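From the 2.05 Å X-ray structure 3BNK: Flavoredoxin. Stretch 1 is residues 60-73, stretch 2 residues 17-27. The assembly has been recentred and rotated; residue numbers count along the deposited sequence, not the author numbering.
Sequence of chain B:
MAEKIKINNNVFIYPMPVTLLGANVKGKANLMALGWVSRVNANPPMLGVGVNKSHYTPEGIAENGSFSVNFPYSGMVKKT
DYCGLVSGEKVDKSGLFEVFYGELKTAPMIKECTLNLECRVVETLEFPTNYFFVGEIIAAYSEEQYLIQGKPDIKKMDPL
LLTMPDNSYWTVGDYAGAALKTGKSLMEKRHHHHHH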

ATOM      1  N   GLY B  60      15.940  -6.366 -14.484  1.00 20.67           N
ATOM      2  CA  GLY B  60      16.805  -5.280 -14.060  1.00 20.04           C
ATOM      3  C   GLY B  60      16.992  -5.212 -12.556  1.00 19.91           C
ATOM      4  O   GLY B  60      18.108  -5.020 -12.076  1.00 19.08           O
ATOM      5  N   ILE B  61      15.902  -5.368 -11.806  1.00 19.89           N
ATOM      6  CA  ILE B  61      16.011  -5.397 -10.353  1.00 20.46           C
ATOM      7  C   ILE B  61      16.862  -6.596  -9.893  1.00 21.46           C
ATOM      8  O   ILE B  61      17.719  -6.450  -9.020  1.00 21.60           O
ATOM      9  CB  ILE B  61      14.643  -5.329  -9.638  1.00 20.37           C
ATOM     10  CG1 ILE B  61      13.886  -4.059 -10.076  1.00 20.07           C
ATOM     11  CG2 ILE B  61      14.830  -5.326  -8.132  1.00 19.91           C
ATOM     12  CD1 ILE B  61      12.537  -3.875  -9.412  1.00 19.05           C
ATOM     13  N   ALA B  62      16.661  -7.757 -10.519  1.00 21.78           N
ATOM     14  CA  ALA B  62      17.504  -8.925 -10.231  1.00 22.31           C
ATOM     15  C   ALA B  62      18.986  -8.680 -10.554  1.00 22.39           C
ATOM     16  O   ALA B  62      19.843  -9.055  -9.769  1.00 23.14           O
ATOM     17  CB  ALA B  62      16.968 -10.172 -10.954  1.00 22.36           C
ATOM     18  N   GLU B  63      19.269  -8.035 -11.689  1.00 22.81           N
ATOM     19  CA  GLU B  63      20.636  -7.748 -12.149  1.00 22.89           C
ATOM     20  C   GLU B  63      21.375  -6.854 -11.146  1.00 22.12           C
ATOM     21  O   GLU B  63      22.492  -7.152 -10.707  1.00 21.98           O
ATOM     22  CB  GLU B  63      20.613  -7.032 -13.524  1.00 23.32           C
ATOM     23  CG  GLU B  63      19.960  -7.803 -14.713  1.00 25.34           C
ATOM     24  CD  GLU B  63      19.804  -6.975 -16.030  1.00 24.29           C
ATOM     25  OE1 GLU B  63      20.338  -5.854 -16.152  1.00 25.66           O
ATOM     26  OE2 GLU B  63      19.136  -7.475 -16.966  1.00 28.92           O
ATOM     27  N   ASN B  64      20.725  -5.755 -10.777  1.00 21.01           N
ATOM     28  CA  ASN B  64      21.360  -4.702  -9.997  1.00 20.00           C
ATOM     29  C   ASN B  64      21.157  -4.795  -8.500  1.00 19.10           C
ATOM     30  O   ASN B  64      21.910  -4.199  -7.742  1.00 19.17           O
ATOM     31  CB  ASN B  64      20.881  -3.336 -10.490  1.00 19.53           C
ATOM     32  CG  ASN B  64      21.368  -3.041 -11.869  1.00 19.60           C
ATOM     33  OD1 ASN B  64      22.551  -2.762 -12.077  1.00 18.12           O
ATOM     34  ND2 ASN B  64      20.466  -3.117 -12.838  1.00 20.27           N
ATOM     35  N   GLY B  65      20.131  -5.518  -8.076  1.00 18.14           N
ATOM     36  CA  GLY B  65      19.814  -5.591  -6.659  1.00 17.70           C
ATOM     37  C   GLY B  65      19.463  -4.223  -6.117  1.00 17.43           C
ATOM     38  O   GLY B  65      19.799  -3.900  -4.974  1.00 16.98           O
ATOM     39  N   SER B  66      18.788  -3.421  -6.948  1.00 17.01           N
ATOM     40  CA  SER B  66      18.397  -2.072  -6.573  1.00 17.13           C
ATOM     41  C   SER B  66      17.212  -1.591  -7.401  1.00 17.35           C
ATOM     42  O   SER B  66      16.980  -2.081  -8.500  1.00 17.82           O
ATOM     43  CB  SER B  66      19.566  -1.093  -6.707  1.00 16.77           C
ATOM     44  OG  SER B  66      19.788  -0.732  -8.055  1.00 17.18           O
ATOM     45  N   PHE B  67      16.483  -0.614  -6.857  1.00 16.97           N
ATOM     46  CA  PHE B  67      15.372   0.006  -7.543  1.00 16.48           C
ATOM     47  C   PHE B  67      14.988   1.319  -6.850  1.00 16.73           C
ATOM     48  O   PHE B  67      15.437   1.613  -5.737  1.00 16.65           O
ATOM     49  CB  PHE B  67      14.167  -0.951  -7.639  1.00 15.97           C
ATOM     50  CG  PHE B  67      13.556  -1.321  -6.303  1.00 15.88           C
ATOM     51  CD1 PHE B  67      12.513  -0.561  -5.760  1.00 14.80           C
ATOM     52  CD2 PHE B  67      14.005  -2.442  -5.594  1.00 14.33           C
ATOM     53  CE1 PHE B  67      11.932  -0.913  -4.538  1.00 15.66           C
ATOM     54  CE2 PHE B  67      13.439  -2.800  -4.363  1.00 14.94           C
ATOM     55  CZ  PHE B  67      12.401  -2.039  -3.834  1.00 16.84           C
ATOM     56  N   SER B  68      14.171   2.113  -7.534  1.00 16.88           N
ATOM     57  CA  SER B  68      13.626   3.318  -6.933  1.00 16.98           C
ATOM     58  C   SER B  68      12.109   3.322  -6.971  1.00 17.00           C
ATOM     59  O   SER B  68      11.488   2.694  -7.829  1.00 17.49           O
ATOM     60  CB  SER B  68      14.178   4.579  -7.614  1.00 16.51           C
ATOM     61  OG  SER B  68      13.828   4.603  -8.986  1.00 16.52           O
ATOM     62  N   VAL B  69      11.533   4.044  -6.020  1.00 16.42           N
ATOM     63  CA  VAL B  69      10.109   4.281  -5.949  1.00 16.41           C
ATOM     64  C   VAL B  69       9.940   5.795  -6.034  1.00 16.10           C
ATOM     65  O   VAL B  69      10.465   6.524  -5.193  1.00 15.63           O
ATOM     66  CB  VAL B  69       9.513   3.720  -4.640  1.00 15.76           C
ATOM     67  CG1 VAL B  69       8.010   3.926  -4.604  1.00 17.41           C
ATOM     68  CG2 VAL B  69       9.829   2.241  -4.496  1.00 15.25           C
ATOM     69  N   ASN B  70       9.214   6.237  -7.063  1.00 16.08           N
ATOM     70  CA  ASN B  70       9.145   7.642  -7.480  1.00 16.34           C
ATOM     71  C   ASN B  70       7.693   8.113  -7.465  1.00 16.08           C
ATOM     72  O   ASN B  70       6.815   7.428  -7.988  1.00 16.72           O
ATOM     73  CB  ASN B  70       9.716   7.825  -8.902  1.00 16.03           C
ATOM     74  CG  ASN B  70      11.190   7.464  -9.012  1.00 16.80           C
ATOM     75  OD1 ASN B  70      12.071   8.243  -8.643  1.00 15.72           O
ATOM     76  ND2 ASN B  70      11.465   6.279  -9.546  1.00 18.58           N
ATOM     77  N   PHE B  71       7.437   9.270  -6.855  1.00 15.95           N
ATOM     78  CA  PHE B  71       6.056   9.761  -6.693  1.00 16.25           C
ATOM     79  C   PHE B  71       5.748  10.895  -7.653  1.00 16.14           C
ATOM     80  O   PHE B  71       6.184  12.006  -7.430  1.00 16.05           O
ATOM     81  CB  PHE B  71       5.786  10.220  -5.243  1.00 16.04           C
ATOM     82  CG  PHE B  71       5.697   9.095  -4.258  1.00 16.02           C
ATOM     83  CD1 PHE B  71       6.859   8.513  -3.736  1.00 15.33           C
ATOM     84  CD2 PHE B  71       4.457   8.612  -3.848  1.00 14.88           C
ATOM     85  CE1 PHE B  71       6.796   7.473  -2.827  1.00 15.74           C
ATOM     86  CE2 PHE B  71       4.369   7.567  -2.938  1.00 15.60           C
ATOM     87  CZ  PHE B  71       5.544   6.983  -2.426  1.00 16.51           C
ATOM     88  N   PRO B  72       4.980  10.622  -8.727  1.00 16.82           N
ATOM     89  CA  PRO B  72       4.582  11.738  -9.585  1.00 16.69           C
ATOM     90  C   PRO B  72       3.498  12.613  -8.932  1.00 17.13           C
ATOM     91  O   PRO B  72       2.758  12.143  -8.061  1.00 17.32           O
ATOM     92  CB  PRO B  72       4.048  11.032 -10.833  1.00 16.45           C
ATOM     93  CG  PRO B  72       3.472   9.735 -10.296  1.00 16.59           C
ATOM     94  CD  PRO B  72       4.433   9.331  -9.203  1.00 16.40           C
ATOM     95  N   TYR B  73       3.420  13.880  -9.328  1.00 18.13           N
ATOM     96  CA  TYR B  73       2.266  14.708  -8.988  1.00 19.09           C
ATOM     97  C   TYR B  73       1.149  14.515 -10.033  1.00 18.84           C
ATOM     98  O   TYR B  73       1.378  13.922 -11.086  1.00 18.92           O
ATOM     99  CB  TYR B  73       2.656  16.190  -8.804  1.00 19.91           C
ATOM    100  CG  TYR B  73       3.397  16.782  -9.978  1.00 21.17           C
ATOM    101  CD1 TYR B  73       2.710  17.427 -11.009  1.00 22.38           C
ATOM    102  CD2 TYR B  73       4.780  16.699 -10.059  1.00 21.69           C
ATOM    103  CE1 TYR B  73       3.382  17.963 -12.091  1.00 23.06           C
ATOM    104  CE2 TYR B  73       5.472  17.242 -11.144  1.00 23.41           C
ATOM    105  CZ  TYR B  73       4.768  17.863 -12.156  1.00 22.96           C
ATOM    106  OH  TYR B  73       5.449  18.400 -13.226  1.00 22.82           O
TER
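Stretch 2, residues 17-27: PVTLLGANVKG

Stretch 2 is an extended strand that pairs antiparallel with the strand of stretch 1 and then crosses the last turn of the preceding helix. The N-to-C direction of strand 19-25 makes 153° with that of strand 66-71. The two axes approach to 4.5 Å. Against helix 60-64 the same strand crosses at 69°, with the axes 6.8 Å apart at their closest.

The register sets Ser 68 opposite Gly 22, Val 69 opposite Leu 21 and Asn 70 opposite Leu 20. Ser 68 and Gly 22 exchange two backbone hydrogen bonds: Gly 22 N to Ser 68 O and Ser 68 N to Gly 22 O, each 3.0 Å. At the next hydrogen-bonded pair, Leu 20 N donates to Asn 70 O at 2.7 Å, and Asn 70 N donates to Leu 20 O at 2.9 Å. Side chains reinforce this pair. Thr 19 OG1 also donates to Asn 70 O (2.7 Å), and Asn 70 ND2 to Leu 20 O (3.0 Å).

Gly 22 leaves room for the Ser 68 hydroxyl: an ideal CB there would lie 2.5 Å from Ser 68 OG. Leu 21 packs its CD2 against Phe 67 CD1 at 3.4 Å and its CD1 against Ile 61 CD1 at 3.8 Å. Ala 23 CB lies 3.7 Å from Ile 61 CG1.

Beyond the paired residues, water 2 bridges the strands, accepting from Asn 24 N (3.0 Å) and donating to Ser 66 O (2.8 Å). Gly 60, with no side chain, fits closely here. Gly 60 CA is 3.0 Å from Asn 24 O, and an ideal CB would clash with that oxygen and with Val 25 CG2. Past the strand, Lys 26 N donates to Glu 63 OE1 at 2.9 Å.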

ATOM      1  N   PRO B  17      -1.594   3.401  -4.073  1.00 15.06           N
ATOM      2  CA  PRO B  17      -0.794   4.577  -4.389  1.00 14.72           C
ATOM      3  C   PRO B  17      -0.395   4.545  -5.873  1.00 14.54           C
ATOM      4  O   PRO B  17      -0.591   3.532  -6.549  1.00 14.27           O
ATOM      5  CB  PRO B  17       0.441   4.384  -3.505  1.00 15.17           C
ATOM      6  CG  PRO B  17       0.587   2.884  -3.433  1.00 14.89           C
ATOM      7  CD  PRO B  17      -0.804   2.360  -3.379  1.00 14.24           C
ATOM      8  N   VAL B  18       0.145   5.638  -6.385  1.00 15.02           N
ATOM      9  CA  VAL B  18       0.624   5.671  -7.770  1.00 15.61           C
ATOM     10  C   VAL B  18       2.078   6.092  -7.773  1.00 16.24           C
ATOM     11  O   VAL B  18       2.430   7.224  -7.397  1.00 16.32           O
ATOM     12  CB  VAL B  18      -0.222   6.597  -8.690  1.00 15.58           C
ATOM     13  CG1 VAL B  18       0.402   6.713 -10.072  1.00 15.23           C
ATOM     14  CG2 VAL B  18      -1.638   6.084  -8.792  1.00 16.11           C
ATOM     15  N   THR B  19       2.919   5.157  -8.196  1.00 16.17           N
ATOM     16  CA  THR B  19       4.336   5.354  -8.146  1.00 16.88           C
ATOM     17  C   THR B  19       4.960   4.945  -9.473  1.00 16.44           C
ATOM     18  O   THR B  19       4.351   4.233 -10.267  1.00 16.68           O
ATOM     19  CB  THR B  19       4.994   4.605  -6.923  1.00 16.61           C
ATOM     20  OG1 THR B  19       6.270   5.167  -6.672  1.00 21.60           O
ATOM     21  CG2 THR B  19       5.235   3.178  -7.204  1.00 15.22           C
ATOM     22  N   LEU B  20       6.170   5.424  -9.709  1.00 16.43           N
ATOM     23  CA  LEU B  20       6.952   4.962 -10.829  1.00 16.46           C
ATOM     24  C   LEU B  20       8.143   4.162 -10.284  1.00 16.72           C
ATOM     25  O   LEU B  20       8.905   4.634  -9.437  1.00 15.87           O
ATOM     26  CB  LEU B  20       7.387   6.150 -11.690  1.00 16.59           C
ATOM     27  CG  LEU B  20       6.681   6.496 -13.011  1.00 18.13           C
ATOM     28  CD1 LEU B  20       5.531   5.568 -13.410  1.00 16.49           C
ATOM     29  CD2 LEU B  20       6.292   7.994 -13.094  1.00 16.22           C
ATOM     30  N   LEU B  21       8.265   2.928 -10.752  1.00 16.62           N
ATOM     31  CA  LEU B  21       9.324   2.057 -10.299  1.00 16.96           C
ATOM     32  C   LEU B  21      10.470   2.112 -11.307  1.00 16.74           C
ATOM     33  O   LEU B  21      10.280   1.796 -12.489  1.00 16.44           O
ATOM     34  CB  LEU B  21       8.797   0.621 -10.147  1.00 16.93           C
ATOM     35  CG  LEU B  21       9.724  -0.503  -9.657  1.00 17.08           C
ATOM     36  CD1 LEU B  21      10.882  -0.714 -10.577  1.00 19.96           C
ATOM     37  CD2 LEU B  21      10.257  -0.248  -8.251  1.00 17.26           C
ATOM     38  N   GLY B  22      11.646   2.512 -10.832  1.00 16.69           N
ATOM     39  CA  GLY B  22      12.823   2.655 -11.684  1.00 17.17           C
ATOM     40  C   GLY B  22      13.830   1.528 -11.485  1.00 17.78           C
ATOM     41  O   GLY B  22      14.118   1.128 -10.360  1.00 17.25           O
ATOM     42  N   ALA B  23      14.345   1.007 -12.593  1.00 18.24           N
ATOM     43  CA  ALA B  23      15.432   0.047 -12.554  1.00 19.51           C
ATOM     44  C   ALA B  23      16.292   0.148 -13.805  1.00 20.20           C
ATOM     45  O   ALA B  23      15.805   0.488 -14.896  1.00 20.31           O
ATOM     46  CB  ALA B  23      14.896  -1.371 -12.368  1.00 19.25           C
ATOM     47  N   ASN B  24      17.585  -0.092 -13.632  1.00 21.04           N
ATOM     48  CA  ASN B  24      18.456  -0.313 -14.773  1.00 22.14           C
ATOM     49  C   ASN B  24      18.251  -1.730 -15.264  1.00 22.64           C
ATOM     50  O   ASN B  24      18.224  -2.666 -14.465  1.00 22.39           O
ATOM     51  CB  ASN B  24      19.929  -0.095 -14.418  1.00 22.02           C
ATOM     52  CG  ASN B  24      20.352   1.363 -14.531  1.00 22.65           C
ATOM     53  OD1 ASN B  24      19.520   2.268 -14.661  1.00 22.16           O
ATOM     54  ND2 ASN B  24      21.653   1.593 -14.491  1.00 22.90           N
ATOM     55  N   VAL B  25      18.067  -1.863 -16.573  1.00 23.53           N
ATOM     56  CA  VAL B  25      17.981  -3.157 -17.229  1.00 24.88           C
ATOM     57  C   VAL B  25      18.978  -3.072 -18.370  1.00 25.79           C
ATOM     58  O   VAL B  25      18.884  -2.176 -19.217  1.00 26.21           O
ATOM     59  CB  VAL B  25      16.558  -3.481 -17.757  1.00 24.95           C
ATOM     60  CG1 VAL B  25      16.418  -4.991 -18.005  1.00 25.08           C
ATOM     61  CG2 VAL B  25      15.466  -3.012 -16.783  1.00 24.68           C
ATOM     62  N   LYS B  26      19.959  -3.977 -18.358  1.00 26.79           N
ATOM     63  CA  LYS B  26      21.078  -3.961 -19.303  1.00 27.63           C
ATOM     64  C   LYS B  26      21.710  -2.564 -19.418  1.00 27.43           C
ATOM     65  O   LYS B  26      22.010  -2.087 -20.521  1.00 27.49           O
ATOM     66  CB  LYS B  26      20.646  -4.486 -20.682  1.00 28.06           C
ATOM     67  CG  LYS B  26      20.318  -5.969 -20.717  1.00 30.39           C
ATOM     68  CD  LYS B  26      19.605  -6.329 -22.019  1.00 32.60           C
ATOM     69  CE  LYS B  26      18.919  -7.680 -21.916  1.00 34.39           C
ATOM     70  NZ  LYS B  26      17.785  -7.782 -22.886  1.00 35.38           N
ATOM     71  N   GLY B  27      21.896  -1.919 -18.267  1.00 27.04           N
ATOM     72  CA  GLY B  27      22.570  -0.624 -18.187  1.00 26.70           C
ATOM     73  C   GLY B  27      21.727   0.592 -18.536  1.00 26.71           C
ATOM     74  O   GLY B  27      22.208   1.730 -18.423  1.00 27.40           O
TER
HETATM   75  O   HOH W   1       1.478   9.789  -7.345  1.00 21.87           O
HETATM   76  O   HOH W   2      18.106  -1.076 -10.874  1.00 18.89           O
HETATM   77  O   HOH W   3      21.824  -3.702 -15.678  1.00 33.62           O